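SusD superfamily protein (Parabacteroides distasonis, PDB 3OTN) probably binds carbohydrate or another nutrient at the bacterial outer membrane. Local coordinates at residues Leu48-Gly53 with Lys65-Leu70; Ala96-Gly101 with Gln143-Glu148; Ala192-Val197 with Ala217-Glu222; Asp299-Glu304 with Arg414-Cys419. All coordinates share one frame; numbering follows the deposited sequence.

Interaction 1 (Leu48-Gly53 with Lys65-Leu70); sequences LEYMTG and KDFQDL. With EDO (1,2-ethanediol), chain L.
M51 and F67 mark the nearest approach of the two backbones, their CA atoms 6.1 Å apart where the irregular loop 48-53 passes the end of the short helix 64-68. That helix finishes in a Schellman motif: L70 takes a positive phi of 53°, D69 N bonds back to K65 O, and L70 N to F67 O. F67 carries the contact. Its CG stands anti to its own carbonyl carbon (chi1 -58°), which sends the ring into the loop between Y50 and M51. Y50 CB lies over one face of the ring, 3.7 Å from F67 CG, in a CH-pi contact, while the two aromatic rings meet obliquely with planes 54° apart. The selenium of selenomethionine M51 comes instead to the ring's edge, in its plane, and lies 3.7 Å from F67 CB. Bends at chi2 and chi3 carry the M51 methyl onward to L70, with M51 CE 3.6 Å from L70 CD1. A flat, apolar ring suits this place because face and edge both find partners; an alanine here would probably leave a gap between Y50 and M51 and free the selenomethionine chain to turn. Beyond the pair, Y50 OH is hydrogen-bonded to S284 O, and M51 also touches W425 of helix 424-431. The whole is a Met-aromatic contact joined to a CH-pi contact, pinning a capped helix end on a buried loop.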
loop_
_atom_site.group_PDB
_atom_site.type_symbol
_atom_site.label_atom_id
_atom_site.label_comp_id
_atom_site.label_asym_id
_atom_site.label_seq_id
_atom_site.Cartn_x
_atom_site.Cartn_y
_atom_site.Cartn_z
ATOM N N LEU A 48 4.462 -6.637 3.245
ATOM C CA LEU A 48 3.187 -6.199 3.803
ATOM C C LEU A 48 2.049 -7.186 3.586
ATOM O O LEU A 48 0.956 -6.951 4.068
ATOM C CB LEU A 48 2.818 -4.828 3.249
ATOM C CG LEU A 48 3.864 -3.705 3.381
ATOM C CD1 LEU A 48 3.344 -2.440 2.720
ATOM C CD2 LEU A 48 4.245 -3.436 4.822
ATOM N N GLU A 49 2.299 -8.276 2.869
ATOM C CA GLU A 49 1.313 -9.347 2.706
ATOM C C GLU A 49 1.644 -10.618 3.436
ATOM O O GLU A 49 0.744 -11.423 3.730
ATOM C CB GLU A 49 1.111 -9.655 1.221
ATOM C CG GLU A 49 0.617 -8.417 0.396
ATOM C CD GLU A 49 -0.723 -7.870 0.871
ATOM O OE1 GLU A 49 -1.593 -8.647 1.345
ATOM O OE2 GLU A 49 -0.928 -6.648 0.765
ATOM N N TYR A 50 2.918 -10.839 3.714
ATOM C CA TYR A 50 3.318 -12.139 4.297
ATOM C C TYR A 50 2.972 -12.357 5.744
ATOM O O TYR A 50 2.965 -13.521 6.177
ATOM C CB TYR A 50 4.786 -12.428 4.034
ATOM C CG TYR A 50 5.142 -12.961 2.654
ATOM C CD1 TYR A 50 4.183 -13.418 1.743
ATOM C CD2 TYR A 50 6.482 -13.106 2.304
ATOM C CE1 TYR A 50 4.572 -13.985 0.534
ATOM C CE2 TYR A 50 6.862 -13.641 1.093
ATOM C CZ TYR A 50 5.904 -14.067 0.207
ATOM O OH TYR A 50 6.338 -14.627 -0.981
HETATM N N MSE A 51 2.606 -11.317 6.498
HETATM C CA MSE A 51 2.251 -11.524 7.889
HETATM C C MSE A 51 0.759 -11.470 8.171
HETATM O O MSE A 51 0.367 -11.742 9.296
HETATM C CB MSE A 51 2.971 -10.561 8.824
HETATM C CG MSE A 51 4.482 -10.757 8.869
HETATM SE SE MSE A 51 5.002 -12.483 9.603
HETATM C CE MSE A 51 3.812 -12.820 11.001
ATOM N N THR A 52 -0.074 -11.201 7.164
ATOM C CA THR A 52 -1.505 -11.149 7.379
ATOM C C THR A 52 -2.103 -12.497 7.719
ATOM O O THR A 52 -3.174 -12.540 8.309
ATOM C CB THR A 52 -2.310 -10.625 6.161
ATOM O OG1 THR A 52 -2.223 -11.568 5.092
ATOM C CG2 THR A 52 -1.817 -9.259 5.692
ATOM N N GLY A 53 -1.441 -13.586 7.320
ATOM C CA GLY A 53 -2.021 -14.915 7.397
ATOM C C GLY A 53 -3.031 -15.254 6.303
ATOM O O GLY A 53 -3.656 -16.330 6.337
ATOM N N LYS A 65 8.757 -18.636 4.138
ATOM C CA LYS A 65 8.989 -19.511 5.299
ATOM C C LYS A 65 9.268 -18.795 6.622
ATOM O O LYS A 65 8.678 -19.165 7.627
ATOM C CB LYS A 65 10.125 -20.531 5.047
ATOM N N ASP A 66 10.186 -17.820 6.632
ATOM C CA ASP A 66 10.477 -17.029 7.862
ATOM C C ASP A 66 9.166 -16.442 8.471
ATOM O O ASP A 66 8.954 -16.464 9.683
ATOM C CB ASP A 66 11.392 -15.833 7.569
ATOM C CG ASP A 66 12.874 -16.157 7.574
ATOM O OD1 ASP A 66 13.269 -17.335 7.536
ATOM O OD2 ASP A 66 13.643 -15.168 7.563
ATOM N N PHE A 67 8.326 -15.906 7.600
ATOM C CA PHE A 67 7.084 -15.236 7.979
ATOM C C PHE A 67 6.065 -16.278 8.458
ATOM O O PHE A 67 5.479 -16.109 9.519
ATOM C CB PHE A 67 6.536 -14.388 6.825
ATOM C CG PHE A 67 7.515 -13.340 6.333
ATOM C CD1 PHE A 67 8.468 -13.669 5.401
ATOM C CD2 PHE A 67 7.520 -12.059 6.853
ATOM C CE1 PHE A 67 9.405 -12.756 4.952
ATOM C CE2 PHE A 67 8.473 -11.120 6.419
ATOM C CZ PHE A 67 9.403 -11.480 5.446
ATOM N N GLN A 68 5.889 -17.362 7.700
ATOM C CA GLN A 68 5.019 -18.482 8.160
ATOM C C GLN A 68 5.417 -19.094 9.499
ATOM O O GLN A 68 4.560 -19.484 10.296
ATOM C CB GLN A 68 4.964 -19.610 7.119
ATOM C CG GLN A 68 3.828 -20.590 7.351
ATOM C CD GLN A 68 3.657 -21.555 6.193
ATOM O OE1 GLN A 68 4.622 -22.152 5.740
ATOM N NE2 GLN A 68 2.420 -21.705 5.709
ATOM N N ASP A 69 6.720 -19.202 9.729
ATOM C CA ASP A 69 7.228 -19.859 10.922
ATOM C C ASP A 69 7.349 -18.941 12.131
ATOM O O ASP A 69 7.742 -19.398 13.213
ATOM C CB ASP A 69 8.589 -20.499 10.626
ATOM C CG ASP A 69 8.486 -21.687 9.675
ATOM O OD1 ASP A 69 7.370 -22.208 9.475
ATOM O OD2 ASP A 69 9.531 -22.090 9.141
ATOM N N LEU A 70 7.022 -17.660 11.960
ATOM C CA LEU A 70 7.292 -16.661 12.990
ATOM C C LEU A 70 8.773 -16.697 13.406
ATOM O O LEU A 70 9.104 -16.754 14.596
ATOM C CB LEU A 70 6.331 -16.826 14.170
ATOM C CG LEU A 70 5.184 -15.815 14.247
ATOM C CD1 LEU A 70 4.362 -15.737 12.998
ATOM C CD2 LEU A 70 4.319 -16.168 15.459
HETATM C C1 EDO L . 10.850 -13.242 15.820
HETATM O O1 EDO L . 10.460 -13.620 14.505
HETATM C C2 EDO L . 11.177 -14.493 16.603
HETATM O O2 EDO L . 9.940 -15.155 16.828
#

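Interaction 2 (Ala96-Gly101 with Gln143-Glu148); sequences ALQKLG and QSELGE. With EDO (1,2-ethanediol), chain M.
A surface bridge between a helix and a loop is made here by Q98, near the C-terminal end of helix 79-100, and E145, in the 3-10 turn 143-145 of the connection between helices 108-133 and 156-172. The backbones stay well apart, the CA atoms of Q98 and E145 being 11.2 Å from each other, and two long polar side chains are needed to span the distance. They reach out from opposite directions, each extended beyond CG. Q98 has its CG opposite the backbone N (chi1 -178°), which carries the amide away from the helix. Its NE2 gives a weak hydrogen bond to E145 OE2, 3.0 Å long but bent to 123° at the hydrogen. The amide and carboxylate planes are turned 44° apart. Such a bond fixes neither group tightly. Glutamine suits its place as a neutral donor that can meet a carboxylate, and glutamate suits an exposed turn. At the start of the same turn, Q143 NE2 makes another weak bond, 3.1 Å to O1 of an ethanediol probably left from crystallisation. The inner side of the helix is different: L97 and L100 pack on helix 108-133. The contact is thus a single weak side-chain hydrogen bond between a helix and a surface loop, on the outside of the helical part of the protein.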
loop_
_atom_site.group_PDB
_atom_site.type_symbol
_atom_site.label_atom_id
_atom_site.label_comp_id
_atom_site.label_asym_id
_atom_site.label_seq_id
_atom_site.Cartn_x
_atom_site.Cartn_y
_atom_site.Cartn_z
ATOM N N ALA A 96 16.256 18.457 -2.206
ATOM C CA ALA A 96 15.281 19.146 -3.049
ATOM C C ALA A 96 14.675 20.377 -2.343
ATOM O O ALA A 96 14.615 21.473 -2.929
ATOM C CB ALA A 96 14.146 18.145 -3.472
ATOM N N LEU A 97 14.261 20.214 -1.082
ATOM C CA LEU A 97 13.679 21.320 -0.326
ATOM C C LEU A 97 14.705 22.413 -0.039
ATOM O O LEU A 97 14.362 23.597 -0.075
ATOM C CB LEU A 97 13.002 20.845 0.955
ATOM C CG LEU A 97 11.700 20.041 0.787
ATOM C CD1 LEU A 97 11.261 19.310 2.087
ATOM C CD2 LEU A 97 10.615 20.918 0.207
ATOM N N GLN A 98 15.952 22.039 0.235
ATOM C CA GLN A 98 17.005 23.045 0.474
ATOM C C GLN A 98 17.242 23.847 -0.796
ATOM O O GLN A 98 17.225 25.068 -0.761
ATOM C CB GLN A 98 18.313 22.407 0.904
ATOM C CG GLN A 98 19.418 23.424 1.215
ATOM C CD GLN A 98 20.809 22.820 1.274
ATOM O OE1 GLN A 98 21.323 22.298 0.278
ATOM N NE2 GLN A 98 21.449 22.938 2.424
ATOM N N LYS A 99 17.382 23.159 -1.933
ATOM C CA LYS A 99 17.650 23.852 -3.196
ATOM C C LYS A 99 16.447 24.657 -3.713
ATOM O O LYS A 99 16.612 25.803 -4.183
ATOM C CB LYS A 99 18.221 22.913 -4.257
ATOM C CG LYS A 99 19.600 22.254 -3.893
ATOM C CD LYS A 99 20.697 23.308 -3.782
ATOM C CE LYS A 99 22.125 22.722 -3.728
ATOM N NZ LYS A 99 22.986 23.691 -2.982
ATOM N N LEU A 100 15.241 24.108 -3.597
ATOM C CA LEU A 100 14.021 24.850 -3.993
ATOM C C LEU A 100 13.855 26.192 -3.259
ATOM O O LEU A 100 13.361 27.165 -3.843
ATOM C CB LEU A 100 12.760 23.996 -3.862
ATOM C CG LEU A 100 12.650 22.906 -4.947
ATOM C CD1 LEU A 100 11.612 21.833 -4.557
ATOM C CD2 LEU A 100 12.322 23.512 -6.330
ATOM N N GLY A 101 14.274 26.241 -1.991
ATOM C CA GLY A 101 14.233 27.459 -1.188
ATOM C C GLY A 101 15.223 28.528 -1.600
ATOM O O GLY A 101 15.095 29.659 -1.171
ATOM N N GLN A 143 22.639 15.633 4.351
ATOM C CA GLN A 143 23.614 14.786 5.063
ATOM C C GLN A 143 24.883 15.487 5.499
ATOM O O GLN A 143 25.370 15.227 6.595
ATOM C CB GLN A 143 23.975 13.538 4.248
ATOM C CG GLN A 143 22.821 12.569 4.086
ATOM C CD GLN A 143 23.228 11.282 3.379
ATOM O OE1 GLN A 143 24.413 10.940 3.306
ATOM N NE2 GLN A 143 22.241 10.553 2.871
ATOM N N SER A 144 25.414 16.368 4.653
ATOM C CA SER A 144 26.626 17.126 4.983
ATOM C C SER A 144 26.430 18.092 6.161
ATOM O O SER A 144 27.397 18.487 6.790
ATOM C CB SER A 144 27.177 17.890 3.749
ATOM O OG SER A 144 26.336 18.977 3.319
ATOM N N GLU A 145 25.184 18.454 6.464
ATOM C CA GLU A 145 24.894 19.384 7.563
ATOM C C GLU A 145 24.418 18.682 8.823
ATOM O O GLU A 145 24.104 19.349 9.796
ATOM C CB GLU A 145 23.880 20.430 7.117
ATOM C CG GLU A 145 24.423 21.309 6.010
ATOM C CD GLU A 145 23.429 22.347 5.529
ATOM O OE1 GLU A 145 22.454 22.644 6.254
ATOM O OE2 GLU A 145 23.633 22.866 4.409
ATOM N N LEU A 146 24.356 17.354 8.805
ATOM C CA LEU A 146 24.172 16.569 10.036
ATOM C C LEU A 146 25.457 16.628 10.872
ATOM O O LEU A 146 26.584 16.588 10.335
ATOM C CB LEU A 146 23.842 15.094 9.726
ATOM C CG LEU A 146 22.473 14.815 9.123
ATOM C CD1 LEU A 146 22.380 13.384 8.615
ATOM C CD2 LEU A 146 21.381 15.118 10.147
ATOM N N GLY A 147 25.274 16.723 12.183
ATOM C CA GLY A 147 26.388 16.748 13.125
ATOM C C GLY A 147 27.120 15.419 13.280
ATOM O O GLY A 147 28.352 15.400 13.400
ATOM N N GLU A 148 26.366 14.322 13.311
ATOM C CA GLU A 148 26.927 12.974 13.489
ATOM C C GLU A 148 26.106 12.009 12.632
ATOM O O GLU A 148 24.882 11.955 12.757
ATOM C CB GLU A 148 26.926 12.567 14.988
ATOM C CG GLU A 148 27.358 11.099 15.296
ATOM C CD GLU A 148 28.690 10.679 14.643
ATOM O OE1 GLU A 148 29.735 11.302 14.944
ATOM O OE2 GLU A 148 28.692 9.712 13.839
HETATM C C1 EDO M . 18.919 10.603 5.032
HETATM O O1 EDO M . 19.980 11.545 4.790
HETATM C C2 EDO M . 19.062 9.332 4.212
HETATM O O2 EDO M . 20.232 8.550 4.508
#

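Interaction 3 (Ala192-Val197 with Ala217-Glu222); sequences ALLADV and AKRSLE
Two torsions bring L194 and R219 together: L194 holds CG trans to its backbone N (chi1 -176°), while R219 bends at chi2 (58°), which lays its chain obliquely across L194. L194 CD2 consequently rests 3.6 Å from R219 NE, approaching the guanidinium obliquely, and the aliphatic part of the arginine lies beside the leucine, L194 CG to R219 CG 4.2 Å. Next to L194, A195 lets the backbones close in. Its CB sits 4.1 Å from both R219 CB and S220 CB, and the CA atoms of A195 and R219 are just 5.3 Å apart. The small side chain of alanine suits this close approach, in which the axes of the two short segments come within 7.9 Å, and the serine facing it is nearly as small. R219 is buried, yet its charge is answered by salt bridges to E172 of helix 156-172 and to E215. Replacing it with a leucine would probably leave E172 without the guanidinium that pairs with it. Close approach is also marked by a hydrogen bond from S216 OG to A195 O. Helices 187-202 and 210-225 run nearly antiparallel, with a signed crossing angle of -154° between these segments. This is an antiparallel helical hairpin, brought close at A195 and S220, consistent with the tetratricopeptide-like helical architecture of SusD proteins.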
loop_
_atom_site.group_PDB
_atom_site.type_symbol
_atom_site.label_atom_id
_atom_site.label_comp_id
_atom_site.label_asym_id
_atom_site.label_seq_id
_atom_site.Cartn_x
_atom_site.Cartn_y
_atom_site.Cartn_z
ATOM N N ALA A 192 -5.664 12.360 1.034
ATOM C CA ALA A 192 -5.763 10.897 1.251
ATOM C C ALA A 192 -4.701 10.420 2.248
ATOM O O ALA A 192 -4.995 9.669 3.179
ATOM C CB ALA A 192 -5.638 10.140 -0.073
ATOM N N LEU A 193 -3.464 10.863 2.054
ATOM C CA LEU A 193 -2.391 10.523 2.957
ATOM C C LEU A 193 -2.624 11.079 4.343
ATOM O O LEU A 193 -2.447 10.350 5.324
ATOM C CB LEU A 193 -1.037 11.019 2.447
ATOM C CG LEU A 193 0.176 10.704 3.338
ATOM C CD1 LEU A 193 0.240 9.203 3.705
ATOM C CD2 LEU A 193 1.455 11.170 2.652
ATOM N N LEU A 194 -3.023 12.355 4.429
ATOM C CA LEU A 194 -3.235 12.988 5.729
ATOM C C LEU A 194 -4.448 12.353 6.452
ATOM O O LEU A 194 -4.414 12.183 7.677
ATOM C CB LEU A 194 -3.331 14.519 5.621
ATOM C CG LEU A 194 -3.448 15.316 6.925
ATOM C CD1 LEU A 194 -2.378 14.920 7.940
ATOM C CD2 LEU A 194 -3.394 16.819 6.659
ATOM N N ALA A 195 -5.480 11.933 5.712
ATOM C CA ALA A 195 -6.568 11.155 6.335
ATOM C C ALA A 195 -6.021 9.879 7.024
ATOM O O ALA A 195 -6.359 9.553 8.158
ATOM C CB ALA A 195 -7.652 10.787 5.308
ATOM N N ASP A 196 -5.160 9.190 6.315
ATOM C CA ASP A 196 -4.592 7.942 6.764
ATOM C C ASP A 196 -3.643 8.188 7.959
ATOM O O ASP A 196 -3.653 7.415 8.950
ATOM C CB ASP A 196 -3.866 7.282 5.582
ATOM C CG ASP A 196 -3.616 5.787 5.767
ATOM O OD1 ASP A 196 -3.944 5.218 6.819
ATOM O OD2 ASP A 196 -3.032 5.178 4.838
ATOM N N VAL A 197 -2.839 9.248 7.870
ATOM C CA VAL A 197 -1.957 9.643 8.965
ATOM C C VAL A 197 -2.726 9.874 10.268
ATOM O O VAL A 197 -2.408 9.294 11.284
ATOM C CB VAL A 197 -1.092 10.875 8.586
ATOM C CG1 VAL A 197 -0.432 11.496 9.811
ATOM C CG2 VAL A 197 -0.042 10.448 7.517
ATOM N N ALA A 217 -11.393 12.376 9.244
ATOM C CA ALA A 217 -12.683 12.479 8.556
ATOM C C ALA A 217 -12.817 13.784 7.728
ATOM O O ALA A 217 -13.361 13.733 6.627
ATOM C CB ALA A 217 -13.871 12.327 9.562
ATOM N N LYS A 218 -12.282 14.905 8.238
ATOM C CA LYS A 218 -12.281 16.191 7.530
ATOM C C LYS A 218 -11.622 16.044 6.148
ATOM O O LYS A 218 -12.138 16.538 5.124
ATOM C CB LYS A 218 -11.524 17.260 8.361
ATOM C CG LYS A 218 -11.713 18.711 7.902
ATOM C CD LYS A 218 -10.672 19.704 8.494
ATOM C CE LYS A 218 -10.805 19.934 10.013
ATOM N NZ LYS A 218 -9.720 20.823 10.604
ATOM N N ARG A 219 -10.466 15.378 6.129
ATOM C CA ARG A 219 -9.690 15.248 4.899
ATOM C C ARG A 219 -10.322 14.333 3.875
ATOM O O ARG A 219 -10.378 14.677 2.713
ATOM C CB ARG A 219 -8.249 14.813 5.159
ATOM C CG ARG A 219 -7.304 15.964 5.488
ATOM C CD ARG A 219 -7.720 16.740 6.652
ATOM N NE ARG A 219 -6.839 17.847 6.967
ATOM C CZ ARG A 219 -6.749 18.404 8.175
ATOM N NH1 ARG A 219 -7.481 17.961 9.194
ATOM N NH2 ARG A 219 -5.936 19.431 8.359
ATOM N N SER A 220 -10.749 13.155 4.304
ATOM C CA SER A 220 -11.415 12.222 3.390
ATOM C C SER A 220 -12.725 12.811 2.849
ATOM O O SER A 220 -13.051 12.599 1.664
ATOM C CB SER A 220 -11.591 10.842 4.049
ATOM O OG SER A 220 -12.159 10.979 5.335
ATOM N N LEU A 221 -13.464 13.554 3.697
ATOM C CA LEU A 221 -14.694 14.221 3.268
ATOM C C LEU A 221 -14.405 15.267 2.193
ATOM O O LEU A 221 -15.166 15.369 1.226
ATOM C CB LEU A 221 -15.433 14.892 4.422
ATOM C CG LEU A 221 -16.860 15.375 4.127
ATOM C CD1 LEU A 221 -17.725 14.256 3.616
ATOM C CD2 LEU A 221 -17.470 15.955 5.399
ATOM N N GLU A 222 -13.297 16.005 2.340
ATOM C CA GLU A 222 -12.873 16.975 1.311
ATOM C C GLU A 222 -12.684 16.277 -0.037
ATOM O O GLU A 222 -13.129 16.798 -1.075
ATOM C CB GLU A 222 -11.614 17.770 1.739
ATOM C CG GLU A 222 -11.918 18.890 2.782
ATOM C CD GLU A 222 -10.682 19.474 3.521
ATOM O OE1 GLU A 222 -9.545 19.084 3.258
ATOM O OE2 GLU A 222 -10.854 20.351 4.401
#

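Interaction 4 (Asp299-Glu304 with Arg414-Cys419); sequences DKRTEE and RYFDLC
R301 reaches from the loop 299-304 to D417 on helix 403-418, and its guanidinium is shared between two carboxylates. On its own loop, D299 takes it side-on: R301 NE bonds to D299 OD1 at 2.9 Å and R301 NH2 to D299 OD2 at 2.7 Å, each through the syn lone pair of the oxygen. D299 OD1 also accepts the backbone N-H of R301, N to OD1 2.8 Å, from its anti side, so one oxygen serves two donors and closes an Asx turn. The remaining nitrogen, R301 NH1, gives a salt-bridged hydrogen bond of 2.7 Å to D417 OD1. That oxygen is met on its anti side and lies tilted 19° from the guanidinium plane. NH1 is also hydrogen-bonded to Q413 OE1. D417 OD2 is satisfied in turn by R392, and D417 O by Y307 OH and K338 NZ. F416 CB lies over the centre of one guanidinium face, 3.6 Å from R301 CZ, an apolar cover that suits the flat cation; the backbone O of F416 is buried with no partner in the model. Arginine fits because its several N-H groups can meet both acids at once, and the cation probably lessens their mutual repulsion. The result is a buried salt-bridge network of D299, R301 and D417, tying an Asx-turn loop to helix 403-418 in a SusD-family protein.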
loop_
_atom_site.group_PDB
_atom_site.type_symbol
_atom_site.label_atom_id
_atom_site.label_comp_id
_atom_site.label_asym_id
_atom_site.label_seq_id
_atom_site.Cartn_x
_atom_site.Cartn_y
_atom_site.Cartn_z
ATOM N N ASP A 299 -21.000 -13.132 -3.236
ATOM C CA ASP A 299 -20.133 -11.947 -3.476
ATOM C C ASP A 299 -19.563 -11.987 -4.911
ATOM O O ASP A 299 -18.960 -12.988 -5.328
ATOM C CB ASP A 299 -19.015 -11.924 -2.433
ATOM C CG ASP A 299 -18.343 -10.564 -2.287
ATOM O OD1 ASP A 299 -17.942 -9.989 -3.301
ATOM O OD2 ASP A 299 -18.158 -10.104 -1.136
ATOM N N LYS A 300 -19.768 -10.921 -5.681
ATOM C CA LYS A 300 -19.153 -10.816 -7.000
ATOM C C LYS A 300 -17.626 -10.999 -6.971
ATOM O O LYS A 300 -17.056 -11.550 -7.911
ATOM C CB LYS A 300 -19.506 -9.497 -7.668
ATOM C CG LYS A 300 -18.986 -9.353 -9.084
ATOM C CD LYS A 300 -19.570 -8.123 -9.782
ATOM C CE LYS A 300 -19.056 -7.955 -11.210
ATOM N NZ LYS A 300 -19.708 -6.839 -11.899
ATOM N N ARG A 301 -16.965 -10.543 -5.905
ATOM C CA ARG A 301 -15.504 -10.603 -5.834
ATOM C C ARG A 301 -14.946 -12.025 -5.892
ATOM O O ARG A 301 -13.807 -12.224 -6.365
ATOM C CB ARG A 301 -14.996 -9.859 -4.586
ATOM C CG ARG A 301 -15.233 -8.327 -4.707
ATOM C CD ARG A 301 -15.175 -7.517 -3.432
ATOM N NE ARG A 301 -16.186 -7.866 -2.437
ATOM C CZ ARG A 301 -16.551 -7.078 -1.422
ATOM N NH1 ARG A 301 -15.964 -5.890 -1.210
ATOM N NH2 ARG A 301 -17.488 -7.498 -0.580
ATOM N N THR A 302 -15.743 -13.007 -5.441
ATOM C CA THR A 302 -15.330 -14.415 -5.487
ATOM C C THR A 302 -15.856 -15.176 -6.720
ATOM O O THR A 302 -15.672 -16.392 -6.830
ATOM C CB THR A 302 -15.724 -15.158 -4.178
ATOM O OG1 THR A 302 -17.125 -14.960 -3.946
ATOM C CG2 THR A 302 -14.900 -14.613 -3.009
ATOM N N GLU A 303 -16.479 -14.479 -7.659
ATOM C CA GLU A 303 -16.854 -15.116 -8.925
ATOM C C GLU A 303 -15.601 -15.261 -9.783
ATOM O O GLU A 303 -14.662 -14.444 -9.693
ATOM C CB GLU A 303 -17.931 -14.326 -9.658
ATOM C CG GLU A 303 -19.233 -14.260 -8.878
ATOM C CD GLU A 303 -20.327 -13.466 -9.589
ATOM O OE1 GLU A 303 -20.100 -12.965 -10.715
ATOM O OE2 GLU A 303 -21.417 -13.342 -8.991
ATOM N N GLU A 304 -15.590 -16.314 -10.587
ATOM C CA GLU A 304 -14.425 -16.669 -11.389
ATOM C C GLU A 304 -13.959 -15.478 -12.212
ATOM O O GLU A 304 -14.754 -14.860 -12.911
ATOM C CB GLU A 304 -14.746 -17.840 -12.324
ATOM C CG GLU A 304 -13.574 -18.322 -13.205
ATOM C CD GLU A 304 -12.385 -18.896 -12.410
ATOM O OE1 GLU A 304 -12.573 -19.401 -11.291
ATOM O OE2 GLU A 304 -11.270 -18.874 -12.973
ATOM N N ARG A 414 -12.990 -3.361 3.964
ATOM C CA ARG A 414 -11.585 -3.109 3.770
ATOM C C ARG A 414 -10.855 -4.416 3.426
ATOM O O ARG A 414 -10.038 -4.439 2.503
ATOM C CB ARG A 414 -10.958 -2.441 4.984
ATOM C CG ARG A 414 -11.422 -0.978 5.164
ATOM C CD ARG A 414 -10.638 -0.288 6.292
ATOM N NE ARG A 414 -9.263 -0.118 5.858
ATOM C CZ ARG A 414 -8.839 0.811 5.022
ATOM N NH1 ARG A 414 -9.654 1.755 4.569
ATOM N NH2 ARG A 414 -7.571 0.824 4.660
ATOM N N TYR A 415 -11.118 -5.481 4.189
ATOM C CA TYR A 415 -10.494 -6.764 3.914
ATOM C C TYR A 415 -10.918 -7.266 2.520
ATOM O O TYR A 415 -10.081 -7.638 1.695
ATOM C CB TYR A 415 -10.881 -7.827 4.944
ATOM C CG TYR A 415 -10.033 -7.834 6.217
ATOM C CD1 TYR A 415 -10.098 -6.790 7.141
ATOM C CD2 TYR A 415 -9.216 -8.917 6.520
ATOM C CE1 TYR A 415 -9.365 -6.819 8.335
ATOM C CE2 TYR A 415 -8.483 -8.954 7.691
ATOM C CZ TYR A 415 -8.564 -7.926 8.597
ATOM O OH TYR A 415 -7.809 -7.991 9.731
ATOM N N PHE A 416 -12.219 -7.253 2.270
ATOM C CA PHE A 416 -12.754 -7.857 1.066
ATOM C C PHE A 416 -12.469 -7.072 -0.203
ATOM O O PHE A 416 -12.199 -7.695 -1.241
ATOM C CB PHE A 416 -14.234 -8.143 1.189
ATOM C CG PHE A 416 -14.589 -9.143 2.309
ATOM C CD1 PHE A 416 -13.883 -10.345 2.466
ATOM C CD2 PHE A 416 -15.646 -8.893 3.148
ATOM C CE1 PHE A 416 -14.235 -11.254 3.486
ATOM C CE2 PHE A 416 -16.007 -9.797 4.165
ATOM C CZ PHE A 416 -15.294 -10.975 4.318
ATOM N N ASP A 417 -12.574 -5.749 -0.142
ATOM C CA ASP A 417 -12.420 -4.897 -1.322
ATOM C C ASP A 417 -10.976 -4.506 -1.598
ATOM O O ASP A 417 -10.572 -4.399 -2.768
ATOM C CB ASP A 417 -13.273 -3.622 -1.217
ATOM C CG ASP A 417 -14.014 -3.313 -2.499
ATOM O OD1 ASP A 417 -14.790 -4.203 -2.896
ATOM O OD2 ASP A 417 -13.807 -2.225 -3.110
ATOM N N LEU A 418 -10.209 -4.278 -0.530
ATOM C CA LEU A 418 -8.811 -3.867 -0.668
ATOM C C LEU A 418 -7.762 -4.985 -0.501
ATOM O O LEU A 418 -6.574 -4.706 -0.340
ATOM C CB LEU A 418 -8.523 -2.721 0.309
ATOM C CG LEU A 418 -9.580 -1.595 0.300
ATOM C CD1 LEU A 418 -9.234 -0.558 1.367
ATOM C CD2 LEU A 418 -9.644 -0.956 -1.092
ATOM N N CYS A 419 -8.171 -6.248 -0.532
ATOM C CA CYS A 419 -7.219 -7.321 -0.301
ATOM C C CYS A 419 -6.060 -7.309 -1.292
ATOM O O CYS A 419 -6.263 -7.067 -2.476
ATOM C CB CYS A 419 -7.897 -8.693 -0.360
ATOM S SG CYS A 419 -8.902 -9.010 -1.865
#

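The four contacts follow one another along the chain, each closing before the next opens. Interactions 1 and 4 come close in space, nearest atoms about 5 Å apart and centres 21 Å, although they draw on distant parts of the chain; helix 424-431 touches side chains of both. Interaction 3 approaches interaction 4 to about 6 Å between nearest atoms, and helix 360-375 packs against both. Interaction 2 stands apart, about 29 Å from interaction 3 and 45 Å from interaction 4, centre to centre, and it is a surface contact, whereas the other three are buried. Small molecules near interactions 1, 2 and 4 probably come from crystallisation and do not by themselves mark a carbohydrate-binding site.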